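Aminopeptidase (Trypanosoma brucei brucei, PDB 4EFD) probably removes amino-terminal residues from peptides as a metal-dependent aminopeptidase of the M17 (cytosol aminopeptidase) family. Local coordinates at residues L221-F226 against A264-R269; G382-T387 against L484-T489; E374-L379 against T462-R467. All coordinates share one frame; numbering follows the deposited sequence. Where two conformers were deposited one is given.

Contact 1: residues L221-F226 against A264-R269; sequences LTTATF and AFEAPR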
loop_
_atom_site.group_PDB
_atom_site.type_symbol
_atom_site.label_atom_id
_atom_site.label_comp_id
_atom_site.label_asym_id
_atom_site.label_seq_id
_atom_site.Cartn_x
_atom_site.Cartn_y
_atom_site.Cartn_z
ATOM N N LEU A 221 10.937 31.754 -3.809
ATOM C CA LEU A 221 12.325 31.472 -3.431
ATOM C C LEU A 221 12.885 30.355 -4.309
ATOM O O LEU A 221 12.650 29.171 -4.056
ATOM C CB LEU A 221 12.444 31.093 -1.953
ATOM C CG LEU A 221 13.882 30.875 -1.458
ATOM C CD1 LEU A 221 14.654 32.191 -1.417
ATOM C CD2 LEU A 221 13.898 30.209 -0.094
ATOM N N THR A 222 13.623 30.748 -5.343
ATOM C CA THR A 222 14.245 29.811 -6.269
ATOM C C THR A 222 15.761 29.842 -6.072
ATOM O O THR A 222 16.266 30.593 -5.235
ATOM C CB THR A 222 13.892 30.165 -7.726
ATOM O OG1 THR A 222 14.549 31.380 -8.107
ATOM C CG2 THR A 222 12.386 30.337 -7.885
ATOM N N THR A 223 16.483 29.028 -6.838
ATOM C CA THR A 223 17.944 29.007 -6.760
ATOM C C THR A 223 18.532 30.355 -7.177
ATOM O O THR A 223 19.549 30.786 -6.636
ATOM C CB THR A 223 18.561 27.894 -7.638
ATOM O OG1 THR A 223 18.222 28.116 -9.012
ATOM C CG2 THR A 223 18.063 26.523 -7.204
ATOM N N ALA A 224 17.875 31.015 -8.132
ATOM C CA ALA A 224 18.308 32.324 -8.618
ATOM C C ALA A 224 18.008 33.443 -7.616
ATOM O O ALA A 224 18.855 34.302 -7.377
ATOM C CB ALA A 224 17.658 32.632 -9.963
ATOM N N THR A 225 16.808 33.433 -7.037
ATOM C CA THR A 225 16.408 34.480 -6.091
ATOM C C THR A 225 17.138 34.372 -4.753
ATOM O O THR A 225 17.447 35.392 -4.140
ATOM C CB THR A 225 14.883 34.496 -5.838
ATOM O OG1 THR A 225 14.456 33.219 -5.358
ATOM C CG2 THR A 225 14.132 34.839 -7.112
ATOM N N PHE A 226 17.413 33.151 -4.298
ATOM C CA PHE A 226 18.213 32.956 -3.083
ATOM C C PHE A 226 19.601 33.559 -3.305
ATOM O O PHE A 226 20.110 34.300 -2.463
ATOM C CB PHE A 226 18.339 31.467 -2.729
ATOM C CG PHE A 226 18.517 31.191 -1.250
ATOM C CD1 PHE A 226 19.451 31.886 -0.488
ATOM C CD2 PHE A 226 17.760 30.208 -0.629
ATOM C CE1 PHE A 226 19.608 31.617 0.866
ATOM C CE2 PHE A 226 17.915 29.934 0.723
ATOM C CZ PHE A 226 18.841 30.641 1.471
ATOM N N ALA A 264 16.505 21.366 -14.314
ATOM C CA ALA A 264 15.621 22.485 -13.981
ATOM C C ALA A 264 15.687 23.653 -14.963
ATOM O O ALA A 264 16.577 23.725 -15.812
ATOM C CB ALA A 264 15.921 22.979 -12.579
ATOM N N PHE A 265 14.723 24.563 -14.830
ATOM C CA PHE A 265 14.671 25.782 -15.635
ATOM C C PHE A 265 15.773 26.757 -15.221
ATOM O O PHE A 265 16.426 27.363 -16.071
ATOM C CB PHE A 265 13.302 26.454 -15.495
ATOM N N GLU A 266 15.963 26.908 -13.910
ATOM C CA GLU A 266 17.047 27.724 -13.364
ATOM C C GLU A 266 18.201 26.831 -12.925
ATOM O O GLU A 266 17.990 25.821 -12.251
ATOM C CB GLU A 266 16.551 28.557 -12.182
ATOM C CG GLU A 266 15.627 29.701 -12.584
ATOM C CD GLU A 266 15.173 30.533 -11.400
ATOM O OE1 GLU A 266 15.603 30.240 -10.263
ATOM O OE2 GLU A 266 14.386 31.482 -11.607
ATOM N N ALA A 267 19.418 27.220 -13.300
ATOM C CA ALA A 267 20.605 26.395 -13.085
ATOM C C ALA A 267 20.922 26.198 -11.601
ATOM O O ALA A 267 20.555 27.032 -10.772
ATOM C CB ALA A 267 21.803 27.010 -13.798
ATOM N N PRO A 268 21.603 25.087 -11.263
ATOM C CA PRO A 268 22.042 24.862 -9.889
ATOM C C PRO A 268 23.251 25.731 -9.557
ATOM O O PRO A 268 24.090 25.972 -10.426
ATOM C CB PRO A 268 22.416 23.378 -9.877
ATOM C CG PRO A 268 22.820 23.082 -11.269
ATOM C CD PRO A 268 22.047 24.009 -12.165
ATOM N N ARG A 269 23.330 26.194 -8.313
ATOM C CA ARG A 269 24.352 27.151 -7.901
ATOM C C ARG A 269 25.036 26.712 -6.610
ATOM O O ARG A 269 24.370 26.337 -5.644
ATOM C CB ARG A 269 23.721 28.534 -7.701
ATOM C CG ARG A 269 23.184 29.166 -8.984
ATOM C CD ARG A 269 21.979 30.058 -8.749
ATOM N NE ARG A 269 21.120 30.124 -9.933
ATOM C CZ ARG A 269 21.290 30.949 -10.967
ATOM N NH1 ARG A 269 20.437 30.904 -11.984
ATOM N NH2 ARG A 269 22.298 31.817 -10.999
#
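Glu266 reaches from its loop to the start of helix 223-237 and uses one carboxylate oxygen for two hydrogen bonds. Thr222 OG1 donates to Glu266 OE1 at 2.7 Å, meeting the syn lone pair, while Ala224 N reaches Glu266 OE1 at 3.2 Å from above the carboxylate plane. With chi2 at -179° the glutamate runs straight out beyond CG, and this carries OE1 as far as the helix end. A third bond goes from Thr223 OG1 to Ala267 O at 3.1 Å, the hydroxyl tilted 33° from the carbonyl plane. Thr222 is the N-cap and forms a capping box with Thr225: Thr225 N donates to Thr222 OG1 (3.2 Å) and Thr222 N to Thr225 OG1 (2.6 Å). The carboxylate thus lies beside the positive end of the helix dipole, which would be expected to suit its negative charge. Nonpolar contact comes from the helix backbone and Ala224. Ala224 CB lies 3.6 Å from Glu266 CD, and Ala224 CA covers one face of the Arg269 guanidinium, offset toward its rim. Thr223 OG1 sits at the guanidinium edge, and Arg269 NE makes a weak bond back to Ala267 O.

Contact 2: residues G382-T387 against L484-T489; sequences GVFHAT and LSPKFT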
loop_
_atom_site.group_PDB
_atom_site.type_symbol
_atom_site.label_atom_id
_atom_site.label_comp_id
_atom_site.label_asym_id
_atom_site.label_seq_id
_atom_site.Cartn_x
_atom_site.Cartn_y
_atom_site.Cartn_z
ATOM N N GLY A 382 29.326 20.289 -1.387
ATOM C CA GLY A 382 29.457 21.479 -0.551
ATOM C C GLY A 382 30.505 21.303 0.533
ATOM O O GLY A 382 31.353 22.172 0.735
ATOM N N VAL A 383 30.445 20.167 1.221
ATOM C CA VAL A 383 31.378 19.852 2.302
ATOM C C VAL A 383 32.830 19.753 1.817
ATOM O O VAL A 383 33.742 20.225 2.496
ATOM C CB VAL A 383 30.963 18.548 3.034
ATOM C CG1 VAL A 383 32.156 17.877 3.682
ATOM C CG2 VAL A 383 29.884 18.848 4.067
ATOM N N PHE A 384 33.042 19.146 0.650
ATOM C CA PHE A 384 34.381 19.063 0.067
ATOM C C PHE A 384 34.887 20.453 -0.308
ATOM O O PHE A 384 35.999 20.830 0.056
ATOM C CB PHE A 384 34.395 18.161 -1.168
ATOM C CG PHE A 384 35.774 17.901 -1.711
ATOM C CD1 PHE A 384 36.573 16.898 -1.173
ATOM C CD2 PHE A 384 36.276 18.661 -2.757
ATOM C CE1 PHE A 384 37.848 16.658 -1.673
ATOM C CE2 PHE A 384 37.550 18.426 -3.266
ATOM C CZ PHE A 384 38.335 17.421 -2.721
ATOM N N HIS A 385 34.064 21.201 -1.040
ATOM C CA HIS A 385 34.375 22.584 -1.407
ATOM C C HIS A 385 34.854 23.389 -0.202
ATOM O O HIS A 385 35.898 24.040 -0.256
ATOM C CB HIS A 385 33.146 23.263 -2.019
ATOM C CG HIS A 385 33.390 24.673 -2.458
ATOM N ND1 HIS A 385 33.944 24.986 -3.681
ATOM C CD2 HIS A 385 33.160 25.853 -1.835
ATOM C CE1 HIS A 385 34.043 26.299 -3.793
ATOM N NE2 HIS A 385 33.574 26.848 -2.686
ATOM N N ALA A 386 34.084 23.330 0.883
ATOM C CA ALA A 386 34.408 24.050 2.113
ATOM C C ALA A 386 35.753 23.620 2.701
ATOM O O ALA A 386 36.518 24.456 3.183
ATOM C CB ALA A 386 33.303 23.857 3.143
ATOM N N THR A 387 36.036 22.321 2.648
ATOM C CA THR A 387 37.236 21.756 3.266
ATOM C C THR A 387 38.450 21.643 2.334
ATOM O O THR A 387 39.524 21.242 2.780
ATOM C CB THR A 387 36.939 20.358 3.844
ATOM O OG1 THR A 387 36.424 19.504 2.814
ATOM C CG2 THR A 387 35.928 20.454 4.974
ATOM N N LEU A 484 34.392 14.543 2.873
ATOM C CA LEU A 484 35.292 15.506 3.513
ATOM C C LEU A 484 36.672 15.395 2.876
ATOM O O LEU A 484 37.095 14.305 2.487
ATOM C CB LEU A 484 35.403 15.254 5.020
ATOM C CG LEU A 484 34.211 15.679 5.880
ATOM C CD1 LEU A 484 34.306 15.073 7.271
ATOM C CD2 LEU A 484 34.129 17.189 5.964
ATOM N N SER A 485 37.367 16.522 2.768
ATOM C CA SER A 485 38.694 16.546 2.164
ATOM C C SER A 485 39.710 15.833 3.057
ATOM O O SER A 485 39.560 15.827 4.283
ATOM C CB SER A 485 39.147 17.989 1.931
ATOM O OG SER A 485 40.384 18.037 1.236
ATOM N N PRO A 486 40.738 15.215 2.445
ATOM C CA PRO A 486 41.887 14.713 3.203
ATOM C C PRO A 486 42.606 15.806 4.001
ATOM O O PRO A 486 43.144 15.524 5.071
ATOM C CB PRO A 486 42.809 14.157 2.114
ATOM C CG PRO A 486 41.898 13.784 1.007
ATOM C CD PRO A 486 40.794 14.799 1.031
ATOM N N LYS A 487 42.605 17.034 3.482
ATOM C CA LYS A 487 43.198 18.186 4.175
ATOM C C LYS A 487 42.563 18.431 5.545
ATOM O O LYS A 487 43.245 18.848 6.483
ATOM C CB LYS A 487 43.040 19.462 3.343
ATOM C CG LYS A 487 43.755 19.469 2.000
ATOM C CD LYS A 487 43.633 20.842 1.349
ATOM C CE LYS A 487 44.113 20.844 -0.093
ATOM N NZ LYS A 487 43.880 22.165 -0.748
ATOM N N PHE A 488 41.258 18.184 5.647
ATOM C CA PHE A 488 40.504 18.453 6.871
ATOM C C PHE A 488 40.712 17.351 7.906
ATOM O O PHE A 488 40.602 16.167 7.588
ATOM C CB PHE A 488 39.013 18.591 6.543
ATOM C CG PHE A 488 38.146 18.883 7.734
ATOM C CD1 PHE A 488 38.101 20.160 8.279
ATOM C CD2 PHE A 488 37.359 17.888 8.301
ATOM C CE1 PHE A 488 37.298 20.437 9.375
ATOM C CE2 PHE A 488 36.552 18.157 9.398
ATOM C CZ PHE A 488 36.521 19.433 9.936
ATOM N N THR A 489 41.015 17.754 9.141
ATOM C CA THR A 489 41.179 16.820 10.259
ATOM C C THR A 489 40.455 17.302 11.523
ATOM O O THR A 489 40.778 16.864 12.631
ATOM C CB THR A 489 42.677 16.614 10.595
ATOM O OG1 THR A 489 43.238 17.846 11.066
ATOM C CG2 THR A 489 43.455 16.140 9.372
#
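The last turns of helix 375-388 meet the loop that leads into strand 491-496, with Thr387 and Ser485 at the centre of the contact. Ser485 N donates to Thr387 OG1 at 3.1 Å with an N-H...O angle of 150°. Thr387 OG1 sits between its own backbone N and carbonyl carbon (chi1 56°), which turns it back along the helix: Val383 O at 2.8 Å and Phe384 O at 3.1 Å are both within range of its single proton. The hydroxyl therefore links the loop amide to the helix backbone. Its methyl serves the apolar side, where Thr387 CG2 lies 3.9 Å from Leu484 CD2, the two side chains crossing at about a right angle, and also rests against the Phe488 ring. On the other flank Phe384 CE1 approaches Ser485 CA at 3.9 Å, with Pro486 CD a little farther off. At the end of the helix, Asn388 holds the loop as well: Ser485 OG bonds its OD1 and Lys487 NZ its backbone O. Thr387 and Phe488 both touch Val397 of strand 396-401, parallel to strand 491-496; the helix lies against the mixed sheet of the catalytic domain, whose helix-covered, partly parallel sheet is the alpha/beta fold of the zinc exopeptidase clan.

Contact 3: residues E374-L379 against T462-R467; sequences EGRIVL and TNLMER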
loop_
_atom_site.group_PDB
_atom_site.type_symbol
_atom_site.label_atom_id
_atom_site.label_comp_id
_atom_site.label_asym_id
_atom_site.label_seq_id
_atom_site.Cartn_x
_atom_site.Cartn_y
_atom_site.Cartn_z
ATOM N N GLU A 374 18.437 13.354 -2.693
ATOM C CA GLU A 374 19.314 14.184 -3.530
ATOM C C GLU A 374 20.150 15.209 -2.756
ATOM O O GLU A 374 21.338 15.367 -3.029
ATOM C CB GLU A 374 18.483 14.909 -4.589
ATOM N N GLY A 375 19.539 15.915 -1.811
ATOM C CA GLY A 375 20.252 16.940 -1.037
ATOM C C GLY A 375 21.447 16.388 -0.284
ATOM O O GLY A 375 22.465 17.068 -0.114
ATOM N N ARG A 376 21.311 15.145 0.167
ATOM C CA ARG A 376 22.395 14.400 0.784
ATOM C C ARG A 376 23.627 14.362 -0.130
ATOM O O ARG A 376 24.762 14.393 0.349
ATOM C CB ARG A 376 21.900 12.985 1.071
ATOM C CG ARG A 376 20.396 12.835 0.820
ATOM C CD ARG A 376 19.748 11.811 1.732
ATOM N NE ARG A 376 20.562 10.610 1.880
ATOM C CZ ARG A 376 20.264 9.606 2.696
ATOM N NH1 ARG A 376 19.165 9.658 3.438
ATOM N NH2 ARG A 376 21.064 8.551 2.773
ATOM N N ILE A 377 23.393 14.304 -1.441
ATOM C CA ILE A 377 24.469 14.306 -2.438
ATOM C C ILE A 377 25.073 15.700 -2.625
ATOM O O ILE A 377 26.296 15.838 -2.678
ATOM C CB ILE A 377 23.981 13.772 -3.809
ATOM C CG1 ILE A 377 23.508 12.321 -3.681
ATOM C CG2 ILE A 377 25.089 13.867 -4.851
ATOM C CD1 ILE A 377 22.975 11.735 -4.976
ATOM N N VAL A 378 24.228 16.728 -2.720
ATOM C CA VAL A 378 24.716 18.102 -2.917
ATOM C C VAL A 378 25.559 18.571 -1.730
ATOM O O VAL A 378 26.511 19.332 -1.905
ATOM C CB VAL A 378 23.569 19.127 -3.176
ATOM C CG1 VAL A 378 22.689 18.676 -4.335
ATOM C CG2 VAL A 378 22.744 19.373 -1.920
ATOM N N LEU A 379 25.207 18.110 -0.529
ATOM C CA LEU A 379 25.989 18.392 0.676
ATOM C C LEU A 379 27.408 17.818 0.594
ATOM O O LEU A 379 28.336 18.386 1.164
ATOM C CB LEU A 379 25.280 17.844 1.919
ATOM C CG LEU A 379 24.031 18.605 2.371
ATOM C CD1 LEU A 379 23.230 17.783 3.371
ATOM C CD2 LEU A 379 24.408 19.956 2.959
ATOM N N THR A 462 26.720 3.900 -2.580
ATOM C CA THR A 462 25.380 4.294 -3.004
ATOM C C THR A 462 25.025 5.590 -2.282
ATOM O O THR A 462 25.763 6.032 -1.402
ATOM C CB THR A 462 24.320 3.225 -2.663
ATOM O OG1 THR A 462 24.157 3.138 -1.241
ATOM C CG2 THR A 462 24.721 1.863 -3.219
ATOM N N ASN A 463 23.895 6.188 -2.646
ATOM C CA ASN A 463 23.417 7.401 -1.977
ATOM C C ASN A 463 22.386 7.127 -0.877
ATOM O O ASN A 463 21.956 8.052 -0.198
ATOM C CB ASN A 463 22.839 8.390 -2.994
ATOM C CG ASN A 463 21.515 7.927 -3.574
ATOM O OD1 ASN A 463 21.341 6.749 -3.888
ATOM N ND2 ASN A 463 20.576 8.854 -3.722
ATOM N N LEU A 464 21.981 5.870 -0.704
ATOM C CA LEU A 464 20.985 5.523 0.311
ATOM C C LEU A 464 21.288 4.179 0.963
ATOM O O LEU A 464 21.766 3.250 0.311
ATOM C CB LEU A 464 19.579 5.505 -0.298
ATOM C CG LEU A 464 18.410 5.243 0.662
ATOM C CD1 LEU A 464 18.369 6.268 1.793
ATOM C CD2 LEU A 464 17.098 5.236 -0.100
ATOM N N MET A 465 21.001 4.094 2.258
ATOM C CA MET A 465 21.248 2.884 3.037
ATOM C C MET A 465 20.376 1.728 2.547
ATOM O O MET A 465 19.209 1.928 2.200
ATOM C CB MET A 465 21.000 3.151 4.529
ATOM C CG MET A 465 19.553 3.462 4.886
ATOM S SD MET A 465 19.385 4.331 6.456
ATOM C CE MET A 465 20.091 3.145 7.600
ATOM N N GLU A 466 20.956 0.530 2.517
ATOM C CA GLU A 466 20.258 -0.661 2.037
ATOM C C GLU A 466 19.106 -1.028 2.968
ATOM O O GLU A 466 17.984 -1.254 2.513
ATOM C CB GLU A 466 21.229 -1.838 1.911
ATOM C CG GLU A 466 20.678 -3.019 1.130
ATOM C CD GLU A 466 21.713 -4.099 0.904
ATOM O OE1 GLU A 466 22.727 -4.115 1.634
ATOM O OE2 GLU A 466 21.514 -4.935 -0.002
ATOM N N ARG A 467 19.391 -1.080 4.267
ATOM C CA ARG A 467 18.383 -1.382 5.280
ATOM C C ARG A 467 17.998 -0.103 6.015
ATOM O O ARG A 467 18.841 0.534 6.642
ATOM C CB ARG A 467 18.920 -2.416 6.267
ATOM C CG ARG A 467 19.238 -3.759 5.624
ATOM C CD ARG A 467 19.852 -4.736 6.612
ATOM N NE ARG A 467 21.157 -4.290 7.094
ATOM C CZ ARG A 467 21.934 -4.985 7.924
ATOM N NH1 ARG A 467 21.551 -6.178 8.374
ATOM N NH2 ARG A 467 23.105 -4.486 8.304
#
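Ile377, in the first turn of helix 375-388, and Asn463, in the loop just after strand 461-462, bring the two backbones closest, with their CA atoms 7.0 Å apart. Glu374 O opens the helix by accepting from both Ile377 N and Val378 N. The apolar part of the contact is small: Ile377 CD1 comes to 3.9 Å from Asn463 CB, the two side chains crossing at a slant. With CG between the backbone N and the carbonyl carbon (chi1 71°), Asn463 has its amide turned toward the segment that precedes the helix. There its ND2 donates to Asn370 O and Ala373 O, and its OD1 takes a weak bond from Ile369 N, so this one side chain holds the residues leading into the helix. Asn370 and Ala373 belong to the NTDAEGR signature of the M17 family, which marks the active site in relatives. Arg376, the arginine that ends the signature, reaches along the loop. In the conformer described, Arg376 NH2 makes a weak bond to Asn463 O (3.1 Å, 125° at the hydrogen), and Leu464 CD1 lies 3.7 Å from Arg376 NH2. A second conformer was deposited, so these arginine contacts are doubtful in detail; a bound sulfate, probably from the crystallisation liquor, is about 4 Å from its side chain. The loop is braced from within by Thr462 OG1, which donates to Leu464 O at 2.9 Å from above the carbonyl plane. Around the contact, Ile377 and Asn463 both rest on Val368 of strand 365-368, Arg376 and Leu379 touch Ala476 and Ile480 of helix 472-481, respectively, and Val378 packs on Val260 of helix 255-261.

How the contacts relate
All three contacts lie in the catalytic domain. Contact 1 closes first along the chain, before either of the others opens, and ties the start of helix 223-237 to the loop entering strand 269-275. Contacts 2 and 3 share helix 375-388, contact 3 at its beginning and contact 2 near its end, with centres 18 Å apart. Their segments alternate in sequence, 374-379, 382-387, 462-467, 484-489, so one helix receives the loops on both sides of helix 472-481. Contact 1 stands apart, its centre 25 Å from that of contact 2 and 22 Å from that of contact 3. Of the three, contact 3 involves the family signature.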